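Local structure of major pepsin inhibitor 3 (Ascaris suum, 1F32) at residues T28-D33 and P63-P68; F74-C79 and Q105-K110; Y92-D95 and K99-A102. The protein inhibits the aspartic protease pepsin, as a secreted member of the I33 family of protease inhibitors from the roundworm Ascaris suum. One frame throughout, in Å; residues are numbered along the deposited sequence.

Interaction 1 of 3, residues T28-D33 and P63-P68; sequences TMLEGD and PPFCGP
Leu30 and Phe65 supply the apolar part of this contact. The isobutyl group of Leu30 lies over one face of the Phe65 ring, the two side chains crossing at about a right angle, and both methyls take part. CD2 is the nearer branch: it stands 3.8 Å from the ring centroid, 21° off the ring normal, a CH-pi contact displaced toward the rim, with Leu30 CD2 and Phe65 CD2 3.6 Å apart. The second methyl reaches the far end of the ring, Leu30 CD1 lying 3.8 Å from Phe65 CZ. On the opposite face Pro63 CB sits 3.5 Å above the plane of the Phe65 ring, which is thus held between a leucine from the other segment and a proline of its own.

Contact of a looser, van der Waals kind is made by Thr28, whose methyl CG2 comes 3.7 Å from Phe65 O. No hydrogen bond joins the two segments. Within 63-68, Cys66 N donates to Pro63 O at 3.0 Å and Gly67 N to Pro64 O at the same length, winding the backbone into a short 3-10 turn, while the backbones of Thr28 and Leu30 bond to Val20 and Asn18. Phe65 carries its CG between the backbone N and the carbonyl carbon (chi1 52°), a setting that swings the ring off the turn and onto Leu30.

Beside the contact, Cys66 turns away from 28-33 and ties the 63-68 loop to Cys13 by a disulfide. Phe65 also touches Val37 and Phe41 of helix 35-52 and Val20 of strand 19-22. Its ring therefore enters the hydrophobic interface of a sheet-and-helix unit, in which an antiparallel three-stranded meander is flanked by a single helix.

Interaction 2 of 3, residues F74-C79 and Q105-K110; sequences FNFVGC and QTFREK
Phe76 drives the edge of its ring into the face of Phe107. The ring centroids are 4.9 Å apart and the planes stand at 83°, a T-shaped stack in which the strand residue supplies the edge and the helix residue the face. The touching edge is CD1 and CE1 of Phe76; CE1 comes 3.5 Å from Phe107 CD1, while CD1 of Phe76 lies 3.6 Å above the plane of the Phe107 ring, displaced toward its rim. The two side chains slide past each other in opposite directions, each leaving its own backbone toward the other. On the helix side, Phe107 has CG anti to the backbone N, which carries its ring out to meet Phe76.

Two residues back along the strand, Phe74 meets the next residue of the helix. Its CE1 lies over the centre of the Arg108 guanidinium, 3.6 Å above that plane. The ring and guanidinium planes are 47° apart, so the two groups overlap obliquely and are not stacked in parallel. A bend at chi3 brings the guanidinium of Arg108 up to the ring, and a hydrogen bond steadies it there: Arg108 NH1 donates to Gln105 OE1 at 3.0 Å, in the plane of the Gln105 carbonyl and on a lone pair, although Gln105 OE1 lies 23° out of the guanidinium plane.

Strand 72-76 has strand 79-82 on one flank, where Phe74 makes backbone hydrogen bonds with Val81, and strand 5-8 on the other, where Asn75 does so with Ser5. Helix 98-116 packs against this sheet; Met6 of strand 5-8 touches both Phe74 and Arg108, the Phe107 ring also meets that of Phe4, and Phe76 is covered further by Pro143 and Cys146 of the C-terminal loop.

Interaction 3 of 3, residues Y92-D95 and K99-A102; sequences YVRD and KDHA
Arg94 and Asp100 reach for each other from opposite directions, guanidinium against carboxylate, and form a salt bridge between strand and helix. Its less doubtful element is the hydrogen bond from Arg94 NH2 to Asp100 OD1, 3.0 Å long. The bond is bent, with an N-H...O angle of 136°. OD1 is met on its syn side but from 30° out of the carboxylate plane, as expected for two flat groups twisted well away from coplanarity. The other limb, from NH1 toward OD2, is modelled too close, so the exact places of these two atoms are doubtful.

Arginine and aspartate reach this geometry by different routes. Arg94 sends CG between its backbone N and carbonyl carbon (chi1 61°) and then runs extended from CG to NE, which carries the guanidinium to the helix even though its CB does not point there. Asp100 is short, buried and aimed directly at the strand. Its OD2, within the uncertainty of its position, also accepts from Thr97 N, so the carboxylate appears to be shared between the arginine and the backbone just ahead of helix 98-116. The bridge thus spans the tight connection from the edge strand 91-95 of the five-stranded antiparallel sheet into the helix that packs on that sheet. Phe145 of the C-terminal loop lies against both Arg94 and Asp100.

Within the strand, Tyr92 OH is satisfied locally: it donates to Asp95 OD1 at 2.8 Å, approaching from above the carboxylate plane, and the Tyr92 ring lies beneath the backbone of Arg94, whose N stands 3.7 Å above the ring centre. The backbones of Val93 and Arg94 bond to Leu86 of the adjoining strand, and His101 NE2 pairs with Asn84 OD1.

Interactions 2 and 3 belong together: both join helix 98-116 to the five-stranded antiparallel sheet, with centres about 12 Å apart. Interaction 3 joins the start of the helix to the edge strand 91-95 by an ionic contact, and interaction 2, further along the helix, meets strand 72-76 by aromatic ones. The C-terminal loop touches both, through Phe145 at one and Pro143 and Cys146 at the other. Interaction 1 lies on the opposite side of the chain's centre from interaction 2, in the unit built on the three-stranded sheet and helix 35-52; its centre is about 28 Å from that of interaction 2 and about 21 Å from that of interaction 3, and it touches neither.

Interaction 1 of 3, residues T28-D33 and P63-P68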
ATOM      1  N   THR A  28       4.916  -4.734   6.582  1.00 15.91           N
ATOM      2  CA  THR A  28       5.393  -5.857   7.372  1.00 15.03           C
ATOM      3  C   THR A  28       6.554  -5.373   8.230  1.00 16.82           C
ATOM      4  O   THR A  28       7.099  -4.279   8.002  1.00 16.24           O
ATOM      5  CB  THR A  28       5.867  -7.019   6.463  1.00 16.88           C
ATOM      6  OG1 THR A  28       6.030  -8.204   7.257  1.00 15.57           O
ATOM      7  CG2 THR A  28       7.202  -6.691   5.828  1.00 17.01           C
ATOM      8  N   MET A  29       6.921  -6.161   9.237  1.00 17.25           N
ATOM      9  CA  MET A  29       8.016  -5.769  10.105  1.00 16.79           C
ATOM     10  C   MET A  29       9.119  -6.816  10.027  1.00 17.72           C
ATOM     11  O   MET A  29       8.856  -8.019  10.027  1.00 17.04           O
ATOM     12  CB  MET A  29       7.509  -5.611  11.542  1.00 20.39           C
ATOM     13  CG  MET A  29       8.371  -4.735  12.407  1.00 25.45           C
ATOM     14  SD  MET A  29       7.693  -4.566  14.075  1.00 29.59           S
ATOM     15  CE  MET A  29       8.864  -5.305  14.928  1.00 23.28           C
ATOM     16  N   LEU A  30      10.354  -6.343   9.949  1.00 15.55           N
ATOM     17  CA  LEU A  30      11.523  -7.209   9.843  1.00 15.12           C
ATOM     18  C   LEU A  30      11.988  -7.785  11.175  1.00 15.99           C
ATOM     19  O   LEU A  30      11.906  -7.123  12.213  1.00 14.55           O
ATOM     20  CB  LEU A  30      12.666  -6.425   9.198  1.00 15.44           C
ATOM     21  CG  LEU A  30      12.307  -5.770   7.859  1.00 14.55           C
ATOM     22  CD1 LEU A  30      13.543  -5.128   7.284  1.00 16.31           C
ATOM     23  CD2 LEU A  30      11.729  -6.807   6.904  1.00 17.57           C
ATOM     24  N   GLU A  31      12.487  -9.016  11.136  1.00 12.68           N
ATOM     25  CA  GLU A  31      12.972  -9.675  12.347  1.00 13.73           C
ATOM     26  C   GLU A  31      14.249 -10.446  12.057  1.00 15.66           C
ATOM     27  O   GLU A  31      14.574 -10.716  10.902  1.00 14.89           O
ATOM     28  CB  GLU A  31      11.913 -10.653  12.885  1.00 16.32           C
ATOM     29  CG  GLU A  31      10.509 -10.098  12.940  1.00 20.39           C
ATOM     30  CD  GLU A  31       9.579 -10.995  13.733  1.00 23.66           C
ATOM     31  OE1 GLU A  31       9.834 -11.173  14.943  1.00 23.07           O
ATOM     32  OE2 GLU A  31       8.608 -11.519  13.144  1.00 19.75           O
ATOM     33  N   GLY A  32      14.972 -10.810  13.115  1.00 16.39           N
ATOM     34  CA  GLY A  32      16.184 -11.589  12.949  1.00 16.33           C
ATOM     35  C   GLY A  32      17.196 -11.065  11.957  1.00 17.89           C
ATOM     36  O   GLY A  32      17.524  -9.876  11.972  1.00 18.10           O
ATOM     37  N   ASP A  33      17.678 -11.963  11.096  1.00 16.56           N
ATOM     38  CA  ASP A  33      18.685 -11.647  10.088  1.00 18.25           C
ATOM     39  C   ASP A  33      18.286 -10.660   8.986  1.00 16.00           C
ATOM     40  O   ASP A  33      19.132 -10.245   8.182  1.00 16.93           O
ATOM     41  CB  ASP A  33      19.216 -12.949   9.478  1.00 20.04           C
ATOM     42  CG  ASP A  33      19.833 -13.865  10.529  1.00 23.99           C
ATOM     43  OD1 ASP A  33      20.325 -13.341  11.561  1.00 23.42           O
ATOM     44  OD2 ASP A  33      19.827 -15.096  10.336  1.00 26.58           O
ATOM     45  N   PRO A  63      14.081  -4.898  -1.594  1.00 19.26           N
ATOM     46  CA  PRO A  63      14.121  -6.318  -1.234  1.00 18.29           C
ATOM     47  C   PRO A  63      12.732  -6.939  -1.366  1.00 18.98           C
ATOM     48  O   PRO A  63      11.713  -6.236  -1.463  1.00 18.23           O
ATOM     49  CB  PRO A  63      14.618  -6.302   0.218  1.00 18.07           C
ATOM     50  CG  PRO A  63      15.401  -4.983   0.306  1.00 17.04           C
ATOM     51  CD  PRO A  63      14.463  -4.059  -0.445  1.00 16.43           C
ATOM     52  N   PRO A  64      12.661  -8.273  -1.351  1.00 18.65           N
ATOM     53  CA  PRO A  64      11.333  -8.874  -1.489  1.00 18.67           C
ATOM     54  C   PRO A  64      10.318  -8.498  -0.415  1.00 19.26           C
ATOM     55  O   PRO A  64       9.113  -8.654  -0.627  1.00 17.74           O
ATOM     56  CB  PRO A  64      11.618 -10.380  -1.546  1.00 20.78           C
ATOM     57  CG  PRO A  64      13.078 -10.533  -1.232  1.00 19.32           C
ATOM     58  CD  PRO A  64      13.739  -9.256  -1.564  1.00 20.08           C
ATOM     59  N   PHE A  65      10.786  -7.986   0.720  1.00 16.59           N
ATOM     60  CA  PHE A  65       9.856  -7.640   1.782  1.00 17.73           C
ATOM     61  C   PHE A  65       9.076  -6.369   1.518  1.00 17.91           C
ATOM     62  O   PHE A  65       8.231  -5.970   2.326  1.00 17.02           O
ATOM     63  CB  PHE A  65      10.548  -7.593   3.155  1.00 16.28           C
ATOM     64  CG  PHE A  65      11.786  -6.726   3.218  1.00 16.18           C
ATOM     65  CD1 PHE A  65      11.718  -5.345   3.018  1.00 17.02           C
ATOM     66  CD2 PHE A  65      13.019  -7.296   3.566  1.00 13.95           C
ATOM     67  CE1 PHE A  65      12.873  -4.540   3.175  1.00 17.75           C
ATOM     68  CE2 PHE A  65      14.156  -6.510   3.725  1.00 16.50           C
ATOM     69  CZ  PHE A  65      14.088  -5.130   3.533  1.00 15.92           C
ATOM     70  N   CYS A  66       9.369  -5.718   0.396  1.00 15.22           N
ATOM     71  CA  CYS A  66       8.612  -4.542  -0.013  1.00 15.70           C
ATOM     72  C   CYS A  66       7.325  -5.030  -0.665  1.00 17.95           C
ATOM     73  O   CYS A  66       6.474  -4.229  -1.071  1.00 16.95           O
ATOM     74  CB  CYS A  66       9.402  -3.715  -1.014  1.00 16.63           C
ATOM     75  SG  CYS A  66      10.724  -2.792  -0.203  1.00 14.93           S
ATOM     76  N   GLY A  67       7.196  -6.353  -0.783  1.00 18.39           N
ATOM     77  CA  GLY A  67       5.997  -6.926  -1.373  1.00 20.66           C
ATOM     78  C   GLY A  67       5.989  -6.982  -2.891  1.00 19.69           C
ATOM     79  O   GLY A  67       6.894  -6.471  -3.544  1.00 19.12           O
ATOM     80  N   PRO A  68       4.965  -7.608  -3.484  1.00 22.11           N
ATOM     81  CA  PRO A  68       4.869  -7.713  -4.945  1.00 23.19           C
ATOM     82  C   PRO A  68       4.985  -6.327  -5.583  1.00 25.33           C
ATOM     83  O   PRO A  68       4.245  -5.412  -5.228  1.00 25.61           O
ATOM     84  CB  PRO A  68       3.492  -8.344  -5.147  1.00 24.22           C
ATOM     85  CG  PRO A  68       3.343  -9.214  -3.928  1.00 25.69           C
ATOM     86  CD  PRO A  68       3.828  -8.284  -2.829  1.00 22.87           C
TER

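Interaction 2 of 3, residues F74-C79 and Q105-K110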
ATOM      1  N   PHE A  74      -6.108   0.469  -3.534  1.00 17.70           N
ATOM      2  CA  PHE A  74      -7.412   1.095  -3.699  1.00 19.08           C
ATOM      3  C   PHE A  74      -7.603   1.984  -2.469  1.00 19.35           C
ATOM      4  O   PHE A  74      -7.457   1.532  -1.330  1.00 19.86           O
ATOM      5  CB  PHE A  74      -8.521   0.042  -3.748  1.00 17.46           C
ATOM      6  CG  PHE A  74      -8.433  -0.900  -4.929  1.00 20.11           C
ATOM      7  CD1 PHE A  74      -8.710  -0.453  -6.222  1.00 21.34           C
ATOM      8  CD2 PHE A  74      -8.117  -2.240  -4.735  1.00 21.07           C
ATOM      9  CE1 PHE A  74      -8.674  -1.340  -7.313  1.00 22.59           C
ATOM     10  CE2 PHE A  74      -8.077  -3.136  -5.814  1.00 23.03           C
ATOM     11  CZ  PHE A  74      -8.359  -2.677  -7.107  1.00 23.18           C
ATOM     12  N   ASN A  75      -7.918   3.247  -2.705  1.00 20.02           N
ATOM     13  CA  ASN A  75      -8.108   4.195  -1.618  1.00 20.45           C
ATOM     14  C   ASN A  75      -9.548   4.684  -1.554  1.00 21.47           C
ATOM     15  O   ASN A  75     -10.049   5.273  -2.509  1.00 21.40           O
ATOM     16  CB  ASN A  75      -7.152   5.356  -1.816  1.00 21.77           C
ATOM     17  CG  ASN A  75      -5.722   4.890  -1.933  1.00 22.89           C
ATOM     18  OD1 ASN A  75      -5.175   4.315  -0.995  1.00 25.47           O
ATOM     19  ND2 ASN A  75      -5.115   5.110  -3.097  1.00 22.77           N
ATOM     20  N   PHE A  76     -10.202   4.430  -0.420  1.00 18.93           N
ATOM     21  CA  PHE A  76     -11.593   4.821  -0.209  1.00 20.03           C
ATOM     22  C   PHE A  76     -11.645   5.865   0.894  1.00 18.98           C
ATOM     23  O   PHE A  76     -10.629   6.181   1.497  1.00 18.52           O
ATOM     24  CB  PHE A  76     -12.419   3.621   0.249  1.00 18.19           C
ATOM     25  CG  PHE A  76     -12.279   2.412  -0.633  1.00 19.96           C
ATOM     26  CD1 PHE A  76     -12.989   2.314  -1.825  1.00 20.07           C
ATOM     27  CD2 PHE A  76     -11.412   1.387  -0.279  1.00 17.54           C
ATOM     28  CE1 PHE A  76     -12.825   1.198  -2.657  1.00 18.64           C
ATOM     29  CE2 PHE A  76     -11.244   0.278  -1.093  1.00 19.57           C
ATOM     30  CZ  PHE A  76     -11.951   0.181  -2.288  1.00 18.82           C
ATOM     31  N   VAL A  77     -12.840   6.392   1.145  1.00 19.38           N
ATOM     32  CA  VAL A  77     -13.021   7.360   2.213  1.00 20.50           C
ATOM     33  C   VAL A  77     -13.035   6.550   3.499  1.00 20.40           C
ATOM     34  O   VAL A  77     -13.959   5.765   3.741  1.00 18.16           O
ATOM     35  CB  VAL A  77     -14.361   8.115   2.089  1.00 20.96           C
ATOM     36  CG1 VAL A  77     -14.598   8.956   3.346  1.00 22.08           C
ATOM     37  CG2 VAL A  77     -14.347   8.996   0.860  1.00 21.37           C
ATOM     38  N   GLY A  78     -11.994   6.712   4.306  1.00 20.03           N
ATOM     39  CA  GLY A  78     -11.941   5.992   5.562  1.00 21.79           C
ATOM     40  C   GLY A  78     -10.933   4.863   5.605  1.00 21.08           C
ATOM     41  O   GLY A  78     -10.511   4.454   6.689  1.00 19.54           O
ATOM     42  N   CYS A  79     -10.542   4.341   4.442  1.00 20.43           N
ATOM     43  CA  CYS A  79      -9.577   3.253   4.443  1.00 18.72           C
ATOM     44  C   CYS A  79      -8.949   2.943   3.090  1.00 19.05           C
ATOM     45  O   CYS A  79      -9.392   3.453   2.055  1.00 16.93           O
ATOM     46  CB  CYS A  79     -10.236   2.001   5.020  1.00 21.98           C
ATOM     47  SG  CYS A  79     -11.211   0.903   3.935  1.00 20.64           S
ATOM     48  N   GLN A 105     -15.210  -4.737  -5.622  1.00 19.05           N
ATOM     49  CA  GLN A 105     -15.756  -4.710  -6.975  1.00 21.10           C
ATOM     50  C   GLN A 105     -17.124  -4.018  -7.025  1.00 20.00           C
ATOM     51  O   GLN A 105     -17.431  -3.320  -7.993  1.00 21.70           O
ATOM     52  CB  GLN A 105     -15.826  -6.138  -7.530  1.00 21.37           C
ATOM     53  CG  GLN A 105     -15.108  -6.335  -8.878  1.00 24.24           C
ATOM     54  CD  GLN A 105     -13.954  -5.363  -9.131  1.00 20.13           C
ATOM     55  OE1 GLN A 105     -12.951  -5.351  -8.421  1.00 21.08           O
ATOM     56  NE2 GLN A 105     -14.103  -4.548 -10.162  1.00 21.81           N
ATOM     57  N   THR A 106     -17.940  -4.192  -5.989  1.00 20.70           N
ATOM     58  CA  THR A 106     -19.245  -3.537  -5.956  1.00 19.91           C
ATOM     59  C   THR A 106     -19.007  -2.039  -5.916  1.00 19.59           C
ATOM     60  O   THR A 106     -19.684  -1.278  -6.586  1.00 18.13           O
ATOM     61  CB  THR A 106     -20.073  -3.932  -4.714  1.00 19.81           C
ATOM     62  OG1 THR A 106     -20.469  -5.300  -4.821  1.00 18.78           O
ATOM     63  CG2 THR A 106     -21.341  -3.051  -4.598  1.00 19.04           C
ATOM     64  N   PHE A 107     -18.025  -1.607  -5.129  1.00 20.03           N
ATOM     65  CA  PHE A 107     -17.746  -0.181  -5.046  1.00 18.51           C
ATOM     66  C   PHE A 107     -17.238   0.355  -6.375  1.00 17.24           C
ATOM     67  O   PHE A 107     -17.678   1.401  -6.828  1.00 18.06           O
ATOM     68  CB  PHE A 107     -16.728   0.122  -3.938  1.00 17.35           C
ATOM     69  CG  PHE A 107     -16.446   1.593  -3.769  1.00 19.01           C
ATOM     70  CD1 PHE A 107     -15.511   2.241  -4.579  1.00 18.43           C
ATOM     71  CD2 PHE A 107     -17.146   2.339  -2.822  1.00 19.98           C
ATOM     72  CE1 PHE A 107     -15.273   3.608  -4.454  1.00 18.57           C
ATOM     73  CE2 PHE A 107     -16.918   3.719  -2.685  1.00 19.79           C
ATOM     74  CZ  PHE A 107     -15.986   4.351  -3.497  1.00 18.32           C
ATOM     75  N   ARG A 108     -16.316  -0.358  -7.014  1.00 17.46           N
ATOM     76  CA  ARG A 108     -15.787   0.110  -8.293  1.00 17.49           C
ATOM     77  C   ARG A 108     -16.914   0.206  -9.320  1.00 17.21           C
ATOM     78  O   ARG A 108     -16.974   1.144 -10.121  1.00 18.61           O
ATOM     79  CB  ARG A 108     -14.704  -0.848  -8.798  1.00 18.50           C
ATOM     80  CG  ARG A 108     -13.489  -0.914  -7.872  1.00 21.31           C
ATOM     81  CD  ARG A 108     -12.505  -1.988  -8.300  1.00 21.52           C
ATOM     82  NE  ARG A 108     -11.685  -1.588  -9.440  1.00 26.02           N
ATOM     83  CZ  ARG A 108     -10.875  -2.419 -10.092  1.00 24.08           C
ATOM     84  NH1 ARG A 108     -10.788  -3.688  -9.719  1.00 26.23           N
ATOM     85  NH2 ARG A 108     -10.146  -1.979 -11.104  1.00 27.30           N
ATOM     86  N   GLU A 109     -17.803  -0.778  -9.294  1.00 18.51           N
ATOM     87  CA  GLU A 109     -18.928  -0.797 -10.212  1.00 18.23           C
ATOM     88  C   GLU A 109     -19.878   0.360  -9.903  1.00 20.91           C
ATOM     89  O   GLU A 109     -20.465   0.934 -10.817  1.00 22.67           O
ATOM     90  CB  GLU A 109     -19.636  -2.144 -10.121  1.00 17.34           C
ATOM     91  CG  GLU A 109     -18.746  -3.299 -10.594  1.00 17.70           C
ATOM     92  CD  GLU A 109     -19.279  -4.663 -10.198  1.00 16.64           C
ATOM     93  OE1 GLU A 109     -20.285  -4.712  -9.467  1.00 16.70           O
ATOM     94  OE2 GLU A 109     -18.682  -5.689 -10.609  1.00 18.40           O
ATOM     95  N   LYS A 110     -20.029   0.708  -8.621  1.00 19.77           N
ATOM     96  CA  LYS A 110     -20.918   1.820  -8.255  1.00 21.75           C
ATOM     97  C   LYS A 110     -20.279   3.158  -8.601  1.00 22.38           C
ATOM     98  O   LYS A 110     -20.964   4.103  -9.002  1.00 22.01           O
ATOM     99  CB  LYS A 110     -21.279   1.781  -6.770  1.00 21.06           C
ATOM    100  CG  LYS A 110     -22.353   0.761  -6.456  1.00 21.94           C
ATOM    101  CD  LYS A 110     -22.899   0.914  -5.068  1.00 25.80           C
ATOM    102  CE  LYS A 110     -24.075  -0.024  -4.862  1.00 26.49           C
ATOM    103  NZ  LYS A 110     -24.643   0.098  -3.498  1.00 30.07           N
TER

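Interaction 3 of 3, residues Y92-D95 and K99-A102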
ATOM      1  N   TYR A  92      -2.608  -1.635   9.861  1.00 18.80           N
ATOM      2  CA  TYR A  92      -3.066  -2.915   9.323  1.00 19.25           C
ATOM      3  C   TYR A  92      -4.237  -3.440  10.134  1.00 20.44           C
ATOM      4  O   TYR A  92      -4.187  -3.436  11.362  1.00 20.50           O
ATOM      5  CB  TYR A  92      -1.934  -3.943   9.375  1.00 16.46           C
ATOM      6  CG  TYR A  92      -2.355  -5.355   9.021  1.00 19.49           C
ATOM      7  CD1 TYR A  92      -2.594  -5.729   7.693  1.00 18.68           C
ATOM      8  CD2 TYR A  92      -2.466  -6.334  10.013  1.00 20.44           C
ATOM      9  CE1 TYR A  92      -2.923  -7.049   7.371  1.00 20.22           C
ATOM     10  CE2 TYR A  92      -2.792  -7.648   9.699  1.00 21.46           C
ATOM     11  CZ  TYR A  92      -3.017  -8.002   8.383  1.00 20.93           C
ATOM     12  OH  TYR A  92      -3.309  -9.310   8.079  1.00 20.40           O
ATOM     13  N   VAL A  93      -5.281  -3.896   9.446  1.00 20.41           N
ATOM     14  CA  VAL A  93      -6.458  -4.459  10.113  1.00 21.12           C
ATOM     15  C   VAL A  93      -6.495  -5.962   9.870  1.00 21.36           C
ATOM     16  O   VAL A  93      -6.538  -6.745  10.820  1.00 21.86           O
ATOM     17  CB  VAL A  93      -7.782  -3.856   9.589  1.00 19.55           C
ATOM     18  CG1 VAL A  93      -8.982  -4.517  10.313  1.00 19.22           C
ATOM     19  CG2 VAL A  93      -7.800  -2.347   9.817  1.00 20.28           C
ATOM     20  N   ARG A  94      -6.459  -6.370   8.600  1.00 20.94           N
ATOM     21  CA  ARG A  94      -6.497  -7.802   8.271  1.00 22.35           C
ATOM     22  C   ARG A  94      -6.223  -8.059   6.799  1.00 21.09           C
ATOM     23  O   ARG A  94      -6.081  -7.126   6.010  1.00 18.35           O
ATOM     24  CB  ARG A  94      -7.881  -8.379   8.603  1.00 25.53           C
ATOM     25  CG  ARG A  94      -9.021  -7.715   7.810  1.00 28.52           C
ATOM     26  CD  ARG A  94     -10.380  -8.178   8.311  1.00 34.78           C
ATOM     27  NE  ARG A  94     -11.441  -7.246   7.938  1.00 37.95           N
ATOM     28  CZ  ARG A  94     -12.347  -7.494   7.003  1.00 38.71           C
ATOM     29  NH1 ARG A  94     -12.317  -8.648   6.355  1.00 43.10           N
ATOM     30  NH2 ARG A  94     -13.278  -6.595   6.713  1.00 37.33           N
ATOM     31  N   ASP A  95      -6.140  -9.340   6.443  1.00 20.22           N
ATOM     32  CA  ASP A  95      -5.959  -9.730   5.054  1.00 23.28           C
ATOM     33  C   ASP A  95      -7.389  -9.690   4.496  1.00 22.78           C
ATOM     34  O   ASP A  95      -8.335 -10.022   5.209  1.00 22.91           O
ATOM     35  CB  ASP A  95      -5.407 -11.160   4.945  1.00 22.47           C
ATOM     36  CG  ASP A  95      -3.935 -11.263   5.328  1.00 23.38           C
ATOM     37  OD1 ASP A  95      -3.251 -10.222   5.428  1.00 19.81           O
ATOM     38  OD2 ASP A  95      -3.450 -12.399   5.515  1.00 23.68           O
ATOM     39  N   LYS A  99     -15.311 -11.925   0.800  1.00 24.91           N
ATOM     40  CA  LYS A  99     -16.394 -10.954   0.939  1.00 25.44           C
ATOM     41  C   LYS A  99     -15.860  -9.538   0.750  1.00 24.52           C
ATOM     42  O   LYS A  99     -16.532  -8.693   0.148  1.00 23.30           O
ATOM     43  CB  LYS A  99     -17.070 -11.077   2.308  1.00 27.59           C
ATOM     44  CG  LYS A  99     -18.136 -12.166   2.378  1.00 32.86           C
ATOM     45  CD  LYS A  99     -18.583 -12.426   3.818  1.00 34.86           C
ATOM     46  CE  LYS A  99     -19.601 -13.566   3.882  1.00 38.83           C
ATOM     47  NZ  LYS A  99     -19.904 -14.009   5.282  1.00 38.82           N
ATOM     48  N   ASP A 100     -14.662  -9.278   1.279  1.00 24.04           N
ATOM     49  CA  ASP A 100     -14.037  -7.957   1.147  1.00 23.24           C
ATOM     50  C   ASP A 100     -13.772  -7.641  -0.322  1.00 22.13           C
ATOM     51  O   ASP A 100     -14.036  -6.531  -0.778  1.00 21.60           O
ATOM     52  CB  ASP A 100     -12.701  -7.880   1.905  1.00 22.65           C
ATOM     53  CG  ASP A 100     -12.861  -8.018   3.413  1.00 24.97           C
ATOM     54  OD1 ASP A 100     -13.925  -7.637   3.967  1.00 21.49           O
ATOM     55  OD2 ASP A 100     -11.896  -8.495   4.048  1.00 22.92           O
ATOM     56  N   HIS A 101     -13.245  -8.610  -1.065  1.00 21.96           N
ATOM     57  CA  HIS A 101     -12.963  -8.389  -2.472  1.00 22.14           C
ATOM     58  C   HIS A 101     -14.259  -8.088  -3.209  1.00 22.52           C
ATOM     59  O   HIS A 101     -14.289  -7.282  -4.139  1.00 24.03           O
ATOM     60  CB  HIS A 101     -12.279  -9.620  -3.082  1.00 24.01           C
ATOM     61  CG  HIS A 101     -10.834  -9.757  -2.709  1.00 23.69           C
ATOM     62  ND1 HIS A 101     -10.367 -10.760  -1.887  1.00 25.41           N
ATOM     63  CD2 HIS A 101      -9.754  -9.013  -3.046  1.00 23.05           C
ATOM     64  CE1 HIS A 101      -9.061 -10.628  -1.733  1.00 21.59           C
ATOM     65  NE2 HIS A 101      -8.664  -9.577  -2.425  1.00 24.62           N
ATOM     66  N   ALA A 102     -15.334  -8.740  -2.786  1.00 24.73           N
ATOM     67  CA  ALA A 102     -16.637  -8.538  -3.399  1.00 25.06           C
ATOM     68  C   ALA A 102     -17.080  -7.100  -3.173  1.00 22.65           C
ATOM     69  O   ALA A 102     -17.647  -6.474  -4.064  1.00 20.78           O
ATOM     70  CB  ALA A 102     -17.650  -9.507  -2.809  1.00 25.66           C
TER